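Local atomic coordinates of repressor protein C2 (Enterobacteria phage P22, PDB entry 2R1J), a protein that represses lytic genes of the phage through a helix-turn-helix domain that binds its OL and OR operators, keeping the virus dormant in the host chromosome. Residues C[33-36]-C[37-40]; C[4-7]-C[8-12]; C[11-14]-C[15-19]. One frame throughout, in Å; residues are numbered along the deposited sequence.

Contact 1. Residues C[33-36]-C[37-40]. With nucleotides of chain B; nucleotides of chain A.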
loop_
_atom_site.group_PDB
_atom_site.type_symbol
_atom_site.label_atom_id
_atom_site.label_comp_id
_atom_site.label_asym_id
_atom_site.label_seq_id
_atom_site.Cartn_x
_atom_site.Cartn_y
_atom_site.Cartn_z
ATOM N N VAL C 33 5.406 -13.609 -11.885
ATOM C CA VAL C 33 3.987 -13.673 -12.225
ATOM C C VAL C 33 3.199 -12.536 -11.514
ATOM O O VAL C 33 2.303 -11.922 -12.103
ATOM C CB VAL C 33 3.391 -15.062 -11.863
ATOM C CG1 VAL C 33 1.900 -15.102 -12.232
ATOM C CG2 VAL C 33 4.140 -16.156 -12.623
ATOM N N ALA C 34 3.522 -12.245 -10.256
ATOM C CA ALA C 34 2.838 -11.169 -9.566
ATOM C C ALA C 34 3.066 -9.850 -10.311
ATOM O O ALA C 34 2.165 -9.032 -10.466
ATOM C CB ALA C 34 3.348 -11.054 -8.134
ATOM N N ILE C 35 4.293 -9.629 -10.786
ATOM C CA ILE C 35 4.560 -8.388 -11.518
ATOM C C ILE C 35 3.669 -8.352 -12.765
ATOM O O ILE C 35 3.070 -7.311 -13.085
ATOM C CB ILE C 35 6.051 -8.289 -11.952
ATOM C CG1 ILE C 35 6.960 -8.297 -10.723
ATOM C CG2 ILE C 35 6.262 -6.987 -12.758
ATOM C CD1 ILE C 35 6.689 -7.200 -9.722
ATOM N N SER C 36 3.585 -9.477 -13.464
ATOM C CA SER C 36 2.755 -9.592 -14.665
ATOM C C SER C 36 1.298 -9.298 -14.366
ATOM O O SER C 36 0.613 -8.612 -15.121
ATOM C CB SER C 36 2.902 -10.988 -15.279
ATOM O OG SER C 36 1.948 -11.192 -16.301
ATOM N N GLN C 37 0.827 -9.782 -13.215
ATOM C CA GLN C 37 -0.556 -9.551 -12.838
ATOM C C GLN C 37 -0.812 -8.070 -12.537
ATOM O O GLN C 37 -1.844 -7.546 -12.922
ATOM C CB GLN C 37 -0.910 -10.445 -11.643
ATOM C CG GLN C 37 -0.868 -11.912 -11.943
ATOM C CD GLN C 37 -0.860 -12.768 -10.676
ATOM O OE1 GLN C 37 -0.416 -12.320 -9.613
ATOM N NE2 GLN C 37 -1.327 -14.007 -10.796
ATOM N N TRP C 38 0.111 -7.398 -11.854
ATOM C CA TRP C 38 -0.061 -5.986 -11.562
ATOM C C TRP C 38 -0.037 -5.169 -12.853
ATOM O O TRP C 38 -0.843 -4.250 -13.028
ATOM C CB TRP C 38 1.046 -5.447 -10.659
ATOM C CG TRP C 38 1.102 -6.130 -9.329
ATOM C CD1 TRP C 38 0.105 -6.872 -8.739
ATOM C CD2 TRP C 38 2.209 -6.154 -8.442
ATOM N NE1 TRP C 38 0.546 -7.372 -7.527
ATOM C CE2 TRP C 38 1.834 -6.945 -7.318
ATOM C CE3 TRP C 38 3.485 -5.589 -8.480
ATOM C CZ2 TRP C 38 2.701 -7.186 -6.247
ATOM C CZ3 TRP C 38 4.358 -5.827 -7.417
ATOM C CH2 TRP C 38 3.964 -6.621 -6.310
ATOM N N GLU C 39 0.877 -5.511 -13.759
ATOM C CA GLU C 39 0.988 -4.720 -14.998
ATOM C C GLU C 39 -0.237 -4.820 -15.886
ATOM O O GLU C 39 -0.597 -3.842 -16.549
ATOM C CB GLU C 39 2.249 -5.112 -15.797
ATOM C CG GLU C 39 3.501 -4.899 -14.994
ATOM C CD GLU C 39 4.793 -4.976 -15.801
ATOM O OE1 GLU C 39 4.804 -5.637 -16.848
ATOM O OE2 GLU C 39 5.783 -4.389 -15.336
ATOM N N ARG C 40 -0.872 -5.984 -15.895
ATOM C CA ARG C 40 -2.057 -6.216 -16.707
ATOM C C ARG C 40 -3.347 -5.890 -15.951
ATOM O O ARG C 40 -4.456 -6.112 -16.447
ATOM C CB ARG C 40 -2.081 -7.659 -17.194
ATOM C CG ARG C 40 -0.997 -7.982 -18.231
ATOM C CD ARG C 40 -1.029 -9.422 -18.647
ATOM N NE ARG C 40 -0.599 -10.275 -17.552
ATOM C CZ ARG C 40 -1.428 -10.913 -16.732
ATOM N NH1 ARG C 40 -2.741 -10.807 -16.904
ATOM N NH2 ARG C 40 -0.940 -11.616 -15.721
ATOM P P DT B 4 2.762 -10.016 -19.873
ATOM O OP1 DT B 4 2.143 -8.910 -20.638
ATOM O OP2 DT B 4 3.103 -9.784 -18.437
ATOM O "O5'" DT B 4 1.802 -11.270 -20.029
ATOM C "C5'" DT B 4 1.533 -11.785 -21.335
ATOM C "C4'" DT B 4 0.700 -13.043 -21.270
ATOM O "O4'" DT B 4 1.468 -14.136 -20.729
ATOM C "C3'" DT B 4 -0.589 -12.976 -20.452
ATOM O "O3'" DT B 4 -1.592 -13.639 -21.219
ATOM C "C2'" DT B 4 -0.254 -13.769 -19.196
ATOM C "C1'" DT B 4 0.708 -14.812 -19.728
ATOM N N1 DT B 4 1.675 -15.379 -18.773
ATOM C C2 DT B 4 1.785 -16.758 -18.683
ATOM O O2 DT B 4 1.031 -17.534 -19.244
ATOM N N3 DT B 4 2.813 -17.200 -17.897
ATOM C C4 DT B 4 3.707 -16.426 -17.188
ATOM O O4 DT B 4 4.613 -16.960 -16.572
ATOM C C5 DT B 4 3.489 -14.999 -17.258
ATOM C C7 DT B 4 4.374 -14.094 -16.467
ATOM C C6 DT B 4 2.491 -14.547 -18.036
ATOM P P DC A 13 -0.166 -9.010 -4.073
ATOM O OP1 DC A 13 0.556 -7.873 -3.502
ATOM O OP2 DC A 13 -0.216 -9.215 -5.537
ATOM O "O5'" DC A 13 0.558 -10.277 -3.468
ATOM C "C5'" DC A 13 1.242 -11.202 -4.296
ATOM C "C4'" DC A 13 1.085 -12.591 -3.724
ATOM O "O4'" DC A 13 -0.301 -12.991 -3.931
ATOM C "C3'" DC A 13 1.916 -13.614 -4.497
ATOM O "O3'" DC A 13 3.144 -13.913 -3.878
ATOM C "C2'" DC A 13 1.035 -14.847 -4.593
ATOM C "C1'" DC A 13 -0.367 -14.390 -4.208
ATOM N N1 DC A 13 -1.293 -14.601 -5.342
ATOM C C2 DC A 13 -1.892 -15.858 -5.482
ATOM O O2 DC A 13 -1.550 -16.746 -4.717
ATOM N N3 DC A 13 -2.795 -16.067 -6.462
ATOM C C4 DC A 13 -3.088 -15.092 -7.324
ATOM N N4 DC A 13 -4.023 -15.336 -8.260
ATOM C C5 DC A 13 -2.449 -13.815 -7.252
ATOM C C6 DC A 13 -1.576 -13.609 -6.242
ATOM P P DT A 15 6.825 -20.197 -5.593
ATOM O OP1 DT A 15 7.903 -20.673 -4.696
ATOM O OP2 DT A 15 7.088 -19.084 -6.537
ATOM O "O5'" DT A 15 6.263 -21.393 -6.477
ATOM C "C5'" DT A 15 5.614 -22.503 -5.873
ATOM C "C4'" DT A 15 5.020 -23.403 -6.931
ATOM O "O4'" DT A 15 3.914 -22.733 -7.579
ATOM C "C3'" DT A 15 5.958 -23.855 -8.054
ATOM O "O3'" DT A 15 5.638 -25.216 -8.378
ATOM C "C2'" DT A 15 5.592 -22.939 -9.208
ATOM C "C1'" DT A 15 4.099 -22.736 -8.988
ATOM N N1 DT A 15 3.556 -21.470 -9.499
ATOM C C2 DT A 15 2.386 -21.513 -10.217
ATOM O O2 DT A 15 1.809 -22.547 -10.508
ATOM N N3 DT A 15 1.909 -20.290 -10.600
ATOM C C4 DT A 15 2.484 -19.066 -10.366
ATOM O O4 DT A 15 1.930 -18.053 -10.784
ATOM C C5 DT A 15 3.726 -19.091 -9.640
ATOM C C7 DT A 15 4.442 -17.806 -9.373
ATOM C C6 DT A 15 4.197 -20.278 -9.241
#

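Contact 2. Residues C[4-7]-C[8-12]. With nucleotides of chain B.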
loop_
_atom_site.group_PDB
_atom_site.type_symbol
_atom_site.label_atom_id
_atom_site.label_comp_id
_atom_site.label_asym_id
_atom_site.label_seq_id
_atom_site.Cartn_x
_atom_site.Cartn_y
_atom_site.Cartn_z
ATOM N N GLN C 4 -5.724 6.148 -17.594
ATOM C CA GLN C 4 -4.558 5.279 -17.465
ATOM C C GLN C 4 -4.590 4.481 -16.152
ATOM O O GLN C 4 -4.769 5.047 -15.079
ATOM C CB GLN C 4 -3.288 6.119 -17.511
ATOM C CG GLN C 4 -2.025 5.306 -17.417
ATOM C CD GLN C 4 -0.786 6.174 -17.424
ATOM O OE1 GLN C 4 -0.639 7.075 -16.590
ATOM N NE2 GLN C 4 0.117 5.908 -18.367
ATOM N N LEU C 5 -4.406 3.168 -16.259
ATOM C CA LEU C 5 -4.409 2.260 -15.102
ATOM C C LEU C 5 -3.062 2.206 -14.393
ATOM O O LEU C 5 -2.022 2.470 -15.005
ATOM C CB LEU C 5 -4.774 0.856 -15.564
ATOM C CG LEU C 5 -6.149 0.729 -16.211
ATOM C CD1 LEU C 5 -6.251 -0.640 -16.869
ATOM C CD2 LEU C 5 -7.248 0.924 -15.153
ATOM N N MET C 6 -3.062 1.843 -13.109
ATOM C CA MET C 6 -1.804 1.750 -12.372
ATOM C C MET C 6 -0.860 0.774 -13.070
ATOM O O MET C 6 0.335 1.037 -13.170
ATOM C CB MET C 6 -2.047 1.277 -10.919
ATOM C CG MET C 6 -0.752 0.918 -10.172
ATOM S SD MET C 6 -0.965 0.683 -8.367
ATOM C CE MET C 6 -2.416 -0.251 -8.401
ATOM N N GLY C 7 -1.397 -0.347 -13.547
ATOM C CA GLY C 7 -0.582 -1.360 -14.203
ATOM C C GLY C 7 0.244 -0.812 -15.356
ATOM O O GLY C 7 1.366 -1.269 -15.605
ATOM N N GLU C 8 -0.322 0.170 -16.057
ATOM C CA GLU C 8 0.357 0.789 -17.190
ATOM C C GLU C 8 1.526 1.628 -16.704
ATOM O O GLU C 8 2.587 1.658 -17.343
ATOM C CB GLU C 8 -0.649 1.634 -17.991
ATOM C CG GLU C 8 -1.574 0.775 -18.860
ATOM C CD GLU C 8 -2.786 1.533 -19.419
ATOM O OE1 GLU C 8 -3.338 1.082 -20.441
ATOM O OE2 GLU C 8 -3.197 2.557 -18.831
ATOM N N ARG C 9 1.343 2.311 -15.577
ATOM C CA ARG C 9 2.408 3.121 -15.010
ATOM C C ARG C 9 3.523 2.233 -14.473
ATOM O O ARG C 9 4.698 2.604 -14.492
ATOM C CB ARG C 9 1.861 4.016 -13.901
ATOM C CG ARG C 9 1.006 5.153 -14.444
ATOM C CD ARG C 9 0.573 6.126 -13.353
ATOM N NE ARG C 9 -0.508 5.595 -12.524
ATOM C CZ ARG C 9 -1.796 5.605 -12.858
ATOM N NH1 ARG C 9 -2.194 6.123 -14.023
ATOM N NH2 ARG C 9 -2.700 5.105 -12.016
ATOM N N ILE C 10 3.149 1.053 -13.996
ATOM C CA ILE C 10 4.129 0.113 -13.482
ATOM C C ILE C 10 5.003 -0.402 -14.623
ATOM O O ILE C 10 6.239 -0.383 -14.515
ATOM C CB ILE C 10 3.425 -1.085 -12.776
ATOM C CG1 ILE C 10 2.793 -0.596 -11.463
ATOM C CG2 ILE C 10 4.415 -2.181 -12.459
ATOM C CD1 ILE C 10 2.015 -1.698 -10.723
ATOM N N ARG C 11 4.373 -0.840 -15.711
ATOM C CA ARG C 11 5.132 -1.380 -16.834
ATOM C C ARG C 11 6.006 -0.301 -17.449
ATOM O O ARG C 11 7.185 -0.535 -17.677
ATOM C CB ARG C 11 4.202 -2.004 -17.884
ATOM C CG ARG C 11 4.903 -2.444 -19.165
ATOM C CD ARG C 11 3.996 -3.294 -20.030
ATOM N NE ARG C 11 3.788 -4.612 -19.429
ATOM C CZ ARG C 11 2.943 -5.532 -19.888
ATOM N NH1 ARG C 11 2.211 -5.292 -20.969
ATOM N NH2 ARG C 11 2.821 -6.693 -19.250
ATOM N N ALA C 12 5.454 0.883 -17.696
ATOM C CA ALA C 12 6.276 1.930 -18.300
ATOM C C ALA C 12 7.496 2.241 -17.442
ATOM O O ALA C 12 8.605 2.426 -17.952
ATOM C CB ALA C 12 5.464 3.186 -18.525
ATOM P P DT B 4 2.762 -10.016 -19.873
ATOM O OP1 DT B 4 2.143 -8.910 -20.638
ATOM O OP2 DT B 4 3.103 -9.784 -18.437
ATOM O "O5'" DT B 4 1.802 -11.270 -20.029
ATOM C "C5'" DT B 4 1.533 -11.785 -21.335
ATOM C "C4'" DT B 4 0.700 -13.043 -21.270
ATOM O "O4'" DT B 4 1.468 -14.136 -20.729
ATOM C "C3'" DT B 4 -0.589 -12.976 -20.452
ATOM O "O3'" DT B 4 -1.592 -13.639 -21.219
ATOM C "C2'" DT B 4 -0.254 -13.769 -19.196
ATOM C "C1'" DT B 4 0.708 -14.812 -19.728
ATOM N N1 DT B 4 1.675 -15.379 -18.773
ATOM C C2 DT B 4 1.785 -16.758 -18.683
ATOM O O2 DT B 4 1.031 -17.534 -19.244
ATOM N N3 DT B 4 2.813 -17.200 -17.897
ATOM C C4 DT B 4 3.707 -16.426 -17.188
ATOM O O4 DT B 4 4.613 -16.960 -16.572
ATOM C C5 DT B 4 3.489 -14.999 -17.258
ATOM C C7 DT B 4 4.374 -14.094 -16.467
ATOM C C6 DT B 4 2.491 -14.547 -18.036
#

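Contact 3. Residues C[11-14]-C[15-19]. With nucleotides of chain B.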
loop_
_atom_site.group_PDB
_atom_site.type_symbol
_atom_site.label_atom_id
_atom_site.label_comp_id
_atom_site.label_asym_id
_atom_site.label_seq_id
_atom_site.Cartn_x
_atom_site.Cartn_y
_atom_site.Cartn_z
ATOM N N ARG C 11 4.373 -0.840 -15.711
ATOM C CA ARG C 11 5.132 -1.380 -16.834
ATOM C C ARG C 11 6.006 -0.301 -17.449
ATOM O O ARG C 11 7.185 -0.535 -17.677
ATOM C CB ARG C 11 4.202 -2.004 -17.884
ATOM C CG ARG C 11 4.903 -2.444 -19.165
ATOM C CD ARG C 11 3.996 -3.294 -20.030
ATOM N NE ARG C 11 3.788 -4.612 -19.429
ATOM C CZ ARG C 11 2.943 -5.532 -19.888
ATOM N NH1 ARG C 11 2.211 -5.292 -20.969
ATOM N NH2 ARG C 11 2.821 -6.693 -19.250
ATOM N N ALA C 12 5.454 0.883 -17.696
ATOM C CA ALA C 12 6.276 1.930 -18.300
ATOM C C ALA C 12 7.496 2.241 -17.442
ATOM O O ALA C 12 8.605 2.426 -17.952
ATOM C CB ALA C 12 5.464 3.186 -18.525
ATOM N N ARG C 13 7.303 2.283 -16.131
ATOM C CA ARG C 13 8.393 2.584 -15.218
ATOM C C ARG C 13 9.449 1.481 -15.237
ATOM O O ARG C 13 10.656 1.753 -15.162
ATOM C CB ARG C 13 7.826 2.782 -13.812
ATOM C CG ARG C 13 8.577 3.761 -12.960
ATOM C CD ARG C 13 8.596 5.124 -13.615
ATOM N NE ARG C 13 9.268 6.115 -12.787
ATOM C CZ ARG C 13 10.543 6.042 -12.412
ATOM N NH1 ARG C 13 11.070 6.997 -11.654
ATOM N NH2 ARG C 13 11.292 5.016 -12.794
ATOM N N ARG C 14 9.003 0.230 -15.341
ATOM C CA ARG C 14 9.922 -0.899 -15.390
ATOM C C ARG C 14 10.753 -0.838 -16.687
ATOM O O ARG C 14 11.964 -1.054 -16.653
ATOM C CB ARG C 14 9.158 -2.222 -15.337
ATOM C CG ARG C 14 10.074 -3.439 -15.407
ATOM C CD ARG C 14 9.323 -4.740 -15.194
ATOM N NE ARG C 14 8.270 -4.968 -16.184
ATOM C CZ ARG C 14 8.481 -5.375 -17.429
ATOM N NH1 ARG C 14 9.728 -5.600 -17.853
ATOM N NH2 ARG C 14 7.449 -5.564 -18.246
ATOM N N LYS C 15 10.091 -0.565 -17.812
ATOM C CA LYS C 15 10.762 -0.457 -19.113
ATOM C C LYS C 15 11.865 0.605 -19.035
ATOM O O LYS C 15 12.932 0.439 -19.612
ATOM C CB LYS C 15 9.784 -0.029 -20.203
ATOM C CG LYS C 15 8.542 -0.864 -20.345
ATOM C CD LYS C 15 8.863 -2.232 -20.849
ATOM C CE LYS C 15 7.805 -2.680 -21.834
ATOM N NZ LYS C 15 8.275 -3.853 -22.632
ATOM N N LYS C 16 11.596 1.692 -18.326
ATOM C CA LYS C 16 12.570 2.771 -18.170
ATOM C C LYS C 16 13.844 2.278 -17.476
ATOM O O LYS C 16 14.960 2.640 -17.871
ATOM C CB LYS C 16 11.940 3.911 -17.361
ATOM C CG LYS C 16 12.169 5.301 -17.910
ATOM C CD LYS C 16 11.577 5.458 -19.300
ATOM C CE LYS C 16 11.798 6.868 -19.850
ATOM N NZ LYS C 16 11.387 6.992 -21.287
ATOM N N LEU C 17 13.682 1.452 -16.442
ATOM C CA LEU C 17 14.816 0.904 -15.697
ATOM C C LEU C 17 15.512 -0.229 -16.443
ATOM O O LEU C 17 16.575 -0.699 -16.027
ATOM C CB LEU C 17 14.348 0.383 -14.332
ATOM C CG LEU C 17 14.079 1.383 -13.207
ATOM C CD1 LEU C 17 15.398 1.904 -12.672
ATOM C CD2 LEU C 17 13.206 2.523 -13.695
ATOM N N LYS C 18 14.909 -0.660 -17.546
ATOM C CA LYS C 18 15.438 -1.747 -18.359
ATOM C C LYS C 18 15.703 -3.012 -17.571
ATOM O O LYS C 18 16.837 -3.480 -17.480
ATOM C CB LYS C 18 16.728 -1.331 -19.071
ATOM C CG LYS C 18 16.540 -0.111 -19.935
ATOM C CD LYS C 18 17.844 0.262 -20.619
ATOM C CE LYS C 18 17.673 1.595 -21.343
ATOM N NZ LYS C 18 18.911 1.886 -22.149
ATOM N N ILE C 19 14.653 -3.576 -16.992
ATOM C CA ILE C 19 14.814 -4.820 -16.249
ATOM C C ILE C 19 13.628 -5.723 -16.552
ATOM O O ILE C 19 12.545 -5.240 -16.881
ATOM C CB ILE C 19 14.915 -4.568 -14.738
ATOM C CG1 ILE C 19 13.672 -3.838 -14.240
ATOM C CG2 ILE C 19 16.171 -3.742 -14.433
ATOM C CD1 ILE C 19 13.634 -3.671 -12.749
ATOM P P DT B 4 2.762 -10.016 -19.873
ATOM O OP1 DT B 4 2.143 -8.910 -20.638
ATOM O OP2 DT B 4 3.103 -9.784 -18.437
ATOM O "O5'" DT B 4 1.802 -11.270 -20.029
ATOM C "C5'" DT B 4 1.533 -11.785 -21.335
ATOM C "C4'" DT B 4 0.700 -13.043 -21.270
ATOM O "O4'" DT B 4 1.468 -14.136 -20.729
ATOM C "C3'" DT B 4 -0.589 -12.976 -20.452
ATOM O "O3'" DT B 4 -1.592 -13.639 -21.219
ATOM C "C2'" DT B 4 -0.254 -13.769 -19.196
ATOM C "C1'" DT B 4 0.708 -14.812 -19.728
ATOM N N1 DT B 4 1.675 -15.379 -18.773
ATOM C C2 DT B 4 1.785 -16.758 -18.683
ATOM O O2 DT B 4 1.031 -17.534 -19.244
ATOM N N3 DT B 4 2.813 -17.200 -17.897
ATOM C C4 DT B 4 3.707 -16.426 -17.188
ATOM O O4 DT B 4 4.613 -16.960 -16.572
ATOM C C5 DT B 4 3.489 -14.999 -17.258
ATOM C C7 DT B 4 4.374 -14.094 -16.467
ATOM C C6 DT B 4 2.491 -14.547 -18.036
ATOM P P DT B 3 9.716 -9.680 -19.485
ATOM O OP1 DT B 3 9.587 -8.254 -19.866
ATOM O OP2 DT B 3 10.251 -10.042 -18.160
ATOM O "O5'" DT B 3 8.307 -10.383 -19.719
ATOM C "C5'" DT B 3 7.641 -10.203 -20.958
ATOM C "C4'" DT B 3 6.380 -11.034 -21.038
ATOM O "O4'" DT B 3 6.683 -12.449 -20.991
ATOM C "C3'" DT B 3 5.290 -10.788 -19.984
ATOM O "O3'" DT B 3 4.078 -10.496 -20.682
ATOM C "C2'" DT B 3 5.188 -12.123 -19.258
ATOM C "C1'" DT B 3 5.614 -13.104 -20.329
ATOM N N1 DT B 3 6.102 -14.414 -19.856
ATOM C C2 DT B 3 5.418 -15.548 -20.234
ATOM O O2 DT B 3 4.409 -15.528 -20.910
ATOM N N3 DT B 3 5.961 -16.719 -19.784
ATOM C C4 DT B 3 7.090 -16.874 -19.009
ATOM O O4 DT B 3 7.464 -18.011 -18.690
ATOM C C5 DT B 3 7.749 -15.645 -18.633
ATOM C C7 DT B 3 8.976 -15.707 -17.773
ATOM C C6 DT B 3 7.227 -14.491 -19.068
HETATM O O HOH W 1 7.395 -6.374 -21.215
#

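Contact 1. Residues C[33-36]-C[37-40]
Ile35 and Trp38 pack against each other on the protein side of helix 32-39, the recognition helix of the helix-turn-helix motif, while Ser36 and Arg40 join on a flank that follows the DNA backbone. The indole is the tightly packed part. CD1 of Ile35 comes in obliquely to 3.6 Å from CZ3 of Trp38, and Ala34 O rests over one face of the ring, 3.3 Å from Trp38 CG. Val28 and Leu53 bring helices 21-28 and 47-56 against the same side chain. With CG beside its own backbone N (chi1 -61°), Trp38 turns its NE1 edge outward, where it donates to OP2 of DC13 of chain A over 2.8 Å, so one ring belongs to both the core and the phosphate contact. Glu39 folds back along the helix, and its carboxylate is held by Arg11 and Arg14. On the base side the fit is direct: the isopropyl end of Val33 abuts DT15 of chain A, CG1 lying 3.3 Å from O4 and CG2 beside the methyl C7. Gln37 runs past Val33, places OE1 3.5 Å from C5 of DC13 of chain A, and gives NE2 to O4 of a thymine base. The looser side is Arg40, partly exposed just past the helix end and also salt-bridged to Glu42. Its chain bends at chi3 (-69°) to bring the guanidinium side-on to Ser36: NE and NH2 both donate, in plane and at 3.0 Å, to Ser36 OG, which in turn donates a hydrogen bond to OP2 of DT4 of chain B at 2.8 Å.

Contact 2. Residues C[4-7]-C[8-12]
Gln4 and Arg9 meet where the chain enters helix 6-17, and the arginine bends back over the first turn. Its CB packs on Met6 O at 3.4 Å, and CG lies against the side-chain amide of Gln4, 3.3 Å from OE1. CD stays beside that oxygen before the chain turns at chi3 (-76°), which swings the guanidinium back over the start of the helix. NE passes near Met6 CA and donates to Leu64 O, its main polar partner. The flat group then covers Leu5 O, which sits beneath its centre. At the tip NH1 donates twice to Gln4: to backbone O at 3.0 Å, reached from above the carbonyl plane, and to OE1 at 3.1 Å, which lies in the guanidinium plane. NH2 comes close to Met6 N but bonds weakly to Leu65 O instead. Leu5 is the N-cap residue, and Glu8, three residues on, accepts its N-H at OE2 (2.9 Å), met from above the carboxylate plane. This is the glutamate half of a capping box, and the negative group at the helix N-terminus would be favoured by the helix dipole. On another side of the helix Met6 CG packs on Ile10 CD1 at 3.8 Å. Further along, Arg11 NH2 donates to OP1 of DT4 of chain B at 2.7 Å. Around this helix start, Leu64 and Leu65 of helix 61-66 cover Met6, Tyr63 touches Arg9, and Ile10 faces Trp38 and Glu39 of helix 32-39.

Contact 3. Residues C[11-14]-C[15-19]
The last turns of helix 6-17 and the bend toward helix 21-28, the first helix of the helix-turn-helix, are tied together by Arg14 and Ile19 beside the DNA backbone. Just beyond the helix Lys18 takes a positive phi (54°) that turns the chain so that Ile19 lies alongside Arg14. NH1 of Arg14 donates to Ile19 O over 3.0 Å at 151°, the oxygen lying in the guanidinium plane and the nitrogen in the carbonyl plane. CG of Arg14 also packs 3.8 Å from Ile19 CG1, so aliphatic and polar parts hold the same turn. The arginine leaves the helix with CG trans to its backbone N (chi1 179°) and bends at chi3, and its NE meets Glu39, its strongest partner. NH1 makes a second, weak bond to OP1 of DT3 of chain B at 3.3 Å. One water completes the link: it accepts from Arg14 NH2 at 3.1 Å and from Lys15 NZ at 3.0 Å, and donates to the same OP1 at 3.2 Å. Lys15 reaches this water by running side by side with Arg11, its CE 3.9 Å from Arg11 CG. Away from the DNA, Leu17 places CD2 at the edge of the Arg13 guanidinium, 3.3 Å from NH2, beside Gln58. Lys15 itself is exposed, whereas Arg14 is buried against Gln21 and Leu24 of the next helix. Arginine and lysine thus converge on one phosphate, directly and through water. Such positive charge should stabilise the anionic backbone, while Glu39 probably balances part of it and fixes the direction in which Arg14 points.

Overall arrangement
Contacts 2 and 3 follow one another on helix 6-17, sharing Arg11 and Ala12, with centres about 10 Å apart; contact 1 comes later in the chain, on helix 32-39. Its centre lies about 10 Å from that of contact 2 and 13 Å from that of contact 3. Glu39 joins the two helices by two salt bridges, its OE1 3.0 Å from Arg11 NE and its OE2 2.7 Å from Arg14 NE, with Ile10 packing on Trp38 nearby. The recognition helix is thereby fastened to a first helix that itself reaches the DNA backbone, which probably couples base reading to phosphate anchoring in this all-helical domain.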